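Local structure of nucleosome assembly protein (Plasmodium falciparum, 5X7V) at residues Asn88-Ile93 / His113-Asn118; Ser63-Glu68 / Pro153-Phe158. The protein probably acts as a histone chaperone of the nucleosome assembly protein family, binding histones for chromatin assembly in the malaria parasite. All coordinates share one frame; numbering follows the deposited sequence.

Contact 1 (Asn88-Ile93 / His113-Asn118)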
loop_
_atom_site.group_PDB
_atom_site.type_symbol
_atom_site.label_atom_id
_atom_site.label_comp_id
_atom_site.label_asym_id
_atom_site.label_seq_id
_atom_site.Cartn_x
_atom_site.Cartn_y
_atom_site.Cartn_z
ATOM N N ASN A 88 -2.295 -13.306 0.272
ATOM C CA ASN A 88 -2.835 -12.786 1.516
ATOM C C ASN A 88 -1.861 -11.861 2.204
ATOM O O ASN A 88 -2.101 -11.412 3.323
ATOM C CB ASN A 88 -3.190 -13.946 2.435
ATOM C CG ASN A 88 -4.376 -14.733 1.930
ATOM O OD1 ASN A 88 -4.212 -15.761 1.274
ATOM N ND2 ASN A 88 -5.574 -14.295 2.292
ATOM N N GLY A 89 -0.751 -11.588 1.522
ATOM C CA GLY A 89 0.294 -10.736 2.051
ATOM C C GLY A 89 1.267 -11.532 2.881
ATOM O O GLY A 89 1.702 -11.082 3.908
ATOM N N SER A 90 1.606 -12.732 2.450
ATOM C CA SER A 90 2.511 -13.545 3.246
ATOM C C SER A 90 3.946 -13.373 2.771
ATOM O O SER A 90 4.164 -13.142 1.577
ATOM C CB SER A 90 2.111 -15.023 3.187
ATOM O OG SER A 90 0.946 -15.284 3.935
ATOM N N TYR A 91 4.910 -13.485 3.694
ATOM C CA TYR A 91 6.335 -13.401 3.347
ATOM C C TYR A 91 7.315 -14.006 4.367
ATOM O O TYR A 91 6.991 -14.224 5.538
ATOM C CB TYR A 91 6.721 -11.958 3.127
ATOM C CG TYR A 91 6.662 -11.114 4.382
ATOM C CD1 TYR A 91 5.457 -10.620 4.859
ATOM C CD2 TYR A 91 7.821 -10.782 5.071
ATOM C CE1 TYR A 91 5.407 -9.828 5.992
ATOM C CE2 TYR A 91 7.777 -9.990 6.204
ATOM C CZ TYR A 91 6.567 -9.516 6.658
ATOM O OH TYR A 91 6.531 -8.727 7.788
ATOM N N LYS A 92 8.534 -14.230 3.891
ATOM C CA LYS A 92 9.597 -14.853 4.663
ATOM C C LYS A 92 10.910 -14.078 4.453
ATOM O O LYS A 92 11.414 -13.979 3.330
ATOM C CB LYS A 92 9.756 -16.312 4.243
ATOM C CG LYS A 92 10.497 -17.172 5.227
ATOM C CD LYS A 92 11.415 -18.154 4.526
ATOM C CE LYS A 92 10.658 -19.114 3.632
ATOM N NZ LYS A 92 10.009 -20.235 4.423
ATOM N N ILE A 93 11.467 -13.519 5.521
ATOM C CA ILE A 93 12.725 -12.798 5.392
ATOM C C ILE A 93 13.858 -13.584 6.049
ATOM O O ILE A 93 13.696 -14.139 7.133
ATOM C CB ILE A 93 12.637 -11.400 5.994
ATOM C CG1 ILE A 93 11.619 -10.554 5.241
ATOM C CG2 ILE A 93 13.952 -10.710 5.913
ATOM C CD1 ILE A 93 11.417 -9.200 5.859
ATOM N N HIS A 113 9.216 -16.213 9.171
ATOM C CA HIS A 113 8.175 -16.481 8.197
ATOM C C HIS A 113 6.849 -16.020 8.808
ATOM O O HIS A 113 6.502 -16.394 9.922
ATOM C CB HIS A 113 8.193 -17.974 7.831
ATOM C CG HIS A 113 7.133 -18.394 6.867
ATOM N ND1 HIS A 113 7.053 -19.677 6.364
ATOM C CD2 HIS A 113 6.095 -17.713 6.326
ATOM C CE1 HIS A 113 6.016 -19.764 5.550
ATOM N NE2 HIS A 113 5.415 -18.585 5.513
ATOM N N VAL A 114 6.122 -15.196 8.065
ATOM C CA VAL A 114 4.943 -14.499 8.576
ATOM C C VAL A 114 3.684 -14.698 7.727
ATOM O O VAL A 114 3.760 -14.660 6.494
ATOM C CB VAL A 114 5.245 -12.987 8.665
ATOM C CG1 VAL A 114 4.019 -12.210 9.064
ATOM C CG2 VAL A 114 6.406 -12.746 9.614
ATOM N N THR A 115 2.531 -14.895 8.369
ATOM C CA THR A 115 1.271 -14.825 7.631
ATOM C C THR A 115 0.345 -13.802 8.241
ATOM O O THR A 115 0.686 -13.163 9.225
ATOM C CB THR A 115 0.520 -16.171 7.582
ATOM O OG1 THR A 115 0.154 -16.568 8.907
ATOM C CG2 THR A 115 1.389 -17.241 6.943
ATOM N N PHE A 116 -0.825 -13.658 7.620
ATOM C CA PHE A 116 -1.932 -12.822 8.113
ATOM C C PHE A 116 -3.262 -13.580 7.987
ATOM O O PHE A 116 -3.446 -14.382 7.049
ATOM C CB PHE A 116 -2.013 -11.488 7.348
ATOM C CG PHE A 116 -0.756 -10.677 7.413
ATOM C CD1 PHE A 116 -0.604 -9.688 8.367
ATOM C CD2 PHE A 116 0.291 -10.913 6.537
ATOM C CE1 PHE A 116 0.577 -8.941 8.438
ATOM C CE2 PHE A 116 1.473 -10.175 6.616
ATOM C CZ PHE A 116 1.613 -9.191 7.554
ATOM N N ASP A 117 -4.119 -13.354 8.984
ATOM C CA ASP A 117 -5.434 -13.970 9.094
ATOM C C ASP A 117 -6.528 -12.921 8.937
ATOM O O ASP A 117 -7.090 -12.784 7.850
ATOM C CB ASP A 117 -5.579 -14.686 10.437
ATOM C CG ASP A 117 -6.281 -16.025 10.310
ATOM O OD1 ASP A 117 -7.140 -16.165 9.414
ATOM O OD2 ASP A 117 -5.973 -16.937 11.106
ATOM N N ASN A 118 -6.845 -12.175 9.998
ATOM C CA ASN A 118 -7.911 -11.151 9.822
ATOM C C ASN A 118 -7.209 -9.813 10.057
ATOM O O ASN A 118 -7.528 -9.055 10.994
ATOM C CB ASN A 118 -9.160 -11.403 10.729
ATOM C CG ASN A 118 -9.993 -12.644 10.258
ATOM O OD1 ASN A 118 -10.715 -13.208 11.083
ATOM N ND2 ASN A 118 -9.718 -13.182 9.001
#
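Y91 and V114 face each other across two neighbouring antiparallel strands and form a hydrogen-bonded pair. V114 N gives its hydrogen to Y91 O at 2.8 Å, and Y91 N reaches V114 O in a longer bond of 3.2 Å. The two side chains run side by side on one face of the sheet. With chi1 at 67°, CG of Y91 is held between its own backbone N and carbonyl carbon, and the ring lies beside V114: CB of V114 sits over one face of the ring, 4.1 Å from its plane and displaced toward the rim, and Y91 CE1 is 4.1 Å from V114 CG1. F116 continues this apolar patch, its CE2 meeting Y91 CE1 at 4.0 Å near the plane of the tyrosine ring.

The opposite face carries the non-hydrogen-bonded pair K92 and H113, whose CA atoms come within 4.1 Å. Here the contact is aliphatic, K92 CG against H113 CB at 3.6 Å, while the lysine chain bends beyond CG and brings NZ near the imidazole. H113 ND1 itself is hydrogen-bonded to E125 on the next strand. Toward the loop, S90 OG lies 3.6 Å from T115 CG2 and is hydrogen-bonded to OD2 of D86, just before the segment. At G89, phi 87° and psi 40° would press any CB against N88 O, which favours glycine.

Further out, E174 and R177 of helix 172-180 touch Y91, and L81 of strand 76-82 adjoins it. The whole is a beta hairpin, strands 91-97 and 109-116, at the centre of the four-stranded antiparallel sheet of the NAP domain.

Contact 2 (Ser63-Glu68 / Pro153-Phe158)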
loop_
_atom_site.group_PDB
_atom_site.type_symbol
_atom_site.label_atom_id
_atom_site.label_comp_id
_atom_site.label_asym_id
_atom_site.label_seq_id
_atom_site.Cartn_x
_atom_site.Cartn_y
_atom_site.Cartn_z
ATOM N N SER A 63 16.804 4.068 12.456
ATOM C CA SER A 63 18.016 4.863 12.621
ATOM C C SER A 63 18.498 4.883 14.076
ATOM O O SER A 63 19.698 5.025 14.338
ATOM C CB SER A 63 17.774 6.281 12.137
ATOM O OG SER A 63 16.787 6.885 12.955
ATOM N N ASP A 64 17.566 4.733 15.016
ATOM C CA ASP A 64 17.912 4.834 16.428
ATOM C C ASP A 64 17.925 3.468 17.089
ATOM O O ASP A 64 17.261 3.234 18.096
ATOM C CB ASP A 64 16.965 5.794 17.157
ATOM C CG ASP A 64 17.560 7.214 17.284
ATOM O OD1 ASP A 64 18.340 7.639 16.382
ATOM O OD2 ASP A 64 17.269 7.899 18.297
ATOM N N ILE A 65 18.703 2.573 16.489
ATOM C CA ILE A 65 19.029 1.272 17.066
ATOM C C ILE A 65 20.388 1.342 17.760
ATOM O O ILE A 65 21.231 2.179 17.427
ATOM C CB ILE A 65 19.056 0.168 15.995
ATOM C CG1 ILE A 65 19.975 0.581 14.844
ATOM C CG2 ILE A 65 17.646 -0.144 15.506
ATOM C CD1 ILE A 65 20.035 -0.412 13.743
ATOM N N VAL A 66 20.593 0.460 18.728
ATOM C CA VAL A 66 21.789 0.508 19.545
ATOM C C VAL A 66 23.001 0.360 18.647
ATOM O O VAL A 66 22.926 -0.286 17.618
ATOM C CB VAL A 66 21.765 -0.590 20.627
ATOM C CG1 VAL A 66 20.499 -0.449 21.470
ATOM C CG2 VAL A 66 21.834 -1.959 20.004
ATOM N N PRO A 67 24.120 0.994 19.011
ATOM C CA PRO A 67 25.289 0.904 18.133
ATOM C C PRO A 67 25.771 -0.527 18.018
ATOM O O PRO A 67 26.386 -0.919 17.027
ATOM C CB PRO A 67 26.325 1.793 18.837
ATOM C CG PRO A 67 25.492 2.761 19.614
ATOM C CD PRO A 67 24.354 1.920 20.130
ATOM N N GLU A 68 25.469 -1.309 19.042
ATOM C CA GLU A 68 25.922 -2.679 19.100
ATOM C C GLU A 68 25.336 -3.465 17.945
ATOM O O GLU A 68 25.995 -4.336 17.384
ATOM C CB GLU A 68 25.544 -3.304 20.434
ATOM C CG GLU A 68 26.441 -2.856 21.563
ATOM C CD GLU A 68 26.093 -1.462 22.083
ATOM O OE1 GLU A 68 24.940 -1.256 22.528
ATOM O OE2 GLU A 68 26.974 -0.569 22.052
ATOM N N PRO A 153 16.683 7.345 23.503
ATOM C CA PRO A 153 15.775 6.196 23.367
ATOM C C PRO A 153 16.286 5.210 22.317
ATOM O O PRO A 153 16.738 5.660 21.249
ATOM C CB PRO A 153 14.449 6.840 22.906
ATOM C CG PRO A 153 14.852 8.286 22.373
ATOM C CD PRO A 153 16.369 8.416 22.535
ATOM N N LYS A 154 16.248 3.905 22.600
ATOM C CA LYS A 154 16.650 2.909 21.593
ATOM C C LYS A 154 16.225 1.466 21.889
ATOM O O LYS A 154 15.915 1.098 23.032
ATOM C CB LYS A 154 18.181 2.942 21.368
ATOM C CG LYS A 154 18.756 4.210 20.720
ATOM C CD LYS A 154 20.250 4.096 20.592
ATOM C CE LYS A 154 20.830 5.341 19.926
ATOM N NZ LYS A 154 22.327 5.260 19.810
ATOM N N TRP A 155 16.236 0.655 20.833
ATOM C CA TRP A 155 15.883 -0.761 20.890
ATOM C C TRP A 155 16.897 -1.496 20.050
ATOM O O TRP A 155 17.707 -0.851 19.373
ATOM C CB TRP A 155 14.484 -0.992 20.335
ATOM C CG TRP A 155 14.396 -0.584 18.882
ATOM C CD1 TRP A 155 14.688 0.647 18.360
ATOM C CD2 TRP A 155 14.010 -1.403 17.775
ATOM N NE1 TRP A 155 14.499 0.644 17.004
ATOM C CE2 TRP A 155 14.081 -0.603 16.616
ATOM C CE3 TRP A 155 13.609 -2.738 17.648
ATOM C CZ2 TRP A 155 13.773 -1.085 15.349
ATOM C CZ3 TRP A 155 13.290 -3.219 16.388
ATOM C CH2 TRP A 155 13.378 -2.393 15.252
ATOM N N SER A 156 16.845 -2.826 20.047
ATOM C CA SER A 156 17.713 -3.609 19.156
ATOM C C SER A 156 16.938 -4.252 18.002
ATOM O O SER A 156 15.964 -4.967 18.216
ATOM C CB SER A 156 18.437 -4.689 19.945
ATOM O OG SER A 156 19.194 -5.530 19.105
ATOM N N ILE A 157 17.376 -3.999 16.773
ATOM C CA ILE A 157 16.751 -4.587 15.589
ATOM C C ILE A 157 16.550 -6.099 15.706
ATOM O O ILE A 157 15.590 -6.641 15.181
ATOM C CB ILE A 157 17.579 -4.291 14.322
ATOM C CG1 ILE A 157 16.760 -4.568 13.062
ATOM C CG2 ILE A 157 18.886 -5.069 14.324
ATOM C CD1 ILE A 157 17.274 -3.845 11.823
ATOM N N PHE A 158 17.435 -6.770 16.428
ATOM C CA PHE A 158 17.355 -8.202 16.587
ATOM C C PHE A 158 16.255 -8.600 17.543
ATOM O O PHE A 158 15.988 -9.787 17.694
ATOM C CB PHE A 158 18.676 -8.760 17.070
ATOM C CG PHE A 158 19.763 -8.635 16.072
ATOM C CD1 PHE A 158 19.792 -9.467 14.975
ATOM C CD2 PHE A 158 20.762 -7.689 16.223
ATOM C CE1 PHE A 158 20.773 -9.357 14.042
ATOM C CE2 PHE A 158 21.752 -7.582 15.300
ATOM C CZ PHE A 158 21.752 -8.426 14.199
#
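I65 and W155 meet where two largely irregular segments of the NAP domain cross, one leading into helix 68-73 and the other, a long way on in the chain, entering a 3-10 segment at 157-158 ahead of helix 172-180. The tight part is built around the CG2 methyl of I65, which lies 3.4 Å from the indole plane of W155, offset toward the rim, and 3.6 Å from W155 NE1. The methyl is anti to the isoleucine carbonyl carbon, beside the backbone N, and it also packs against I157 CB at 4.3 Å. One hydrogen bond joins the backbones: V66 N to W155 O, 3.2 Å. The same oxygen receives a CA-H...O contact from I65, and V66 CG1 lies against it as well. Beyond this, S156 OG and I157 N both hydrogen-bond to the carboxylate of D69, tying the segment to helix 68-73, while V172 touches the indole and I157.

The solvent side, lined by D64, P67, P153 and K154, is looser. D64 OD1 and K154 NZ carry opposite charges but stand 5.8 Å apart, too far for a salt bridge. K154 instead lies with its extended aliphatic chain across the backbone of 64-66, CG over D64 O, and its side chain crosses P67 at about a right angle, NZ 3.9 Å from P67 CD.

Contacts 1 and 2 lie on opposite sides of the chain's centre, their own centres about 25 Å apart, and do not touch. Contact 1, on the two middle strands of the sheet, is the more central, about 10 Å between its centre and the chain's against 17 Å for contact 2; one of its nine touching residues is exposed, against four of nine. Contact 1 is strand pairing within one hairpin, Y91 and V114 sharing a sheet face with F116 at the tyrosine edge. Contact 2 joins largely irregular segments distant in sequence, a methyl packed against an indole beside an exposed, charged fringe. Helix 172-180 is shared, packing on Y91 and F116 and, through V172, on W155 and I157.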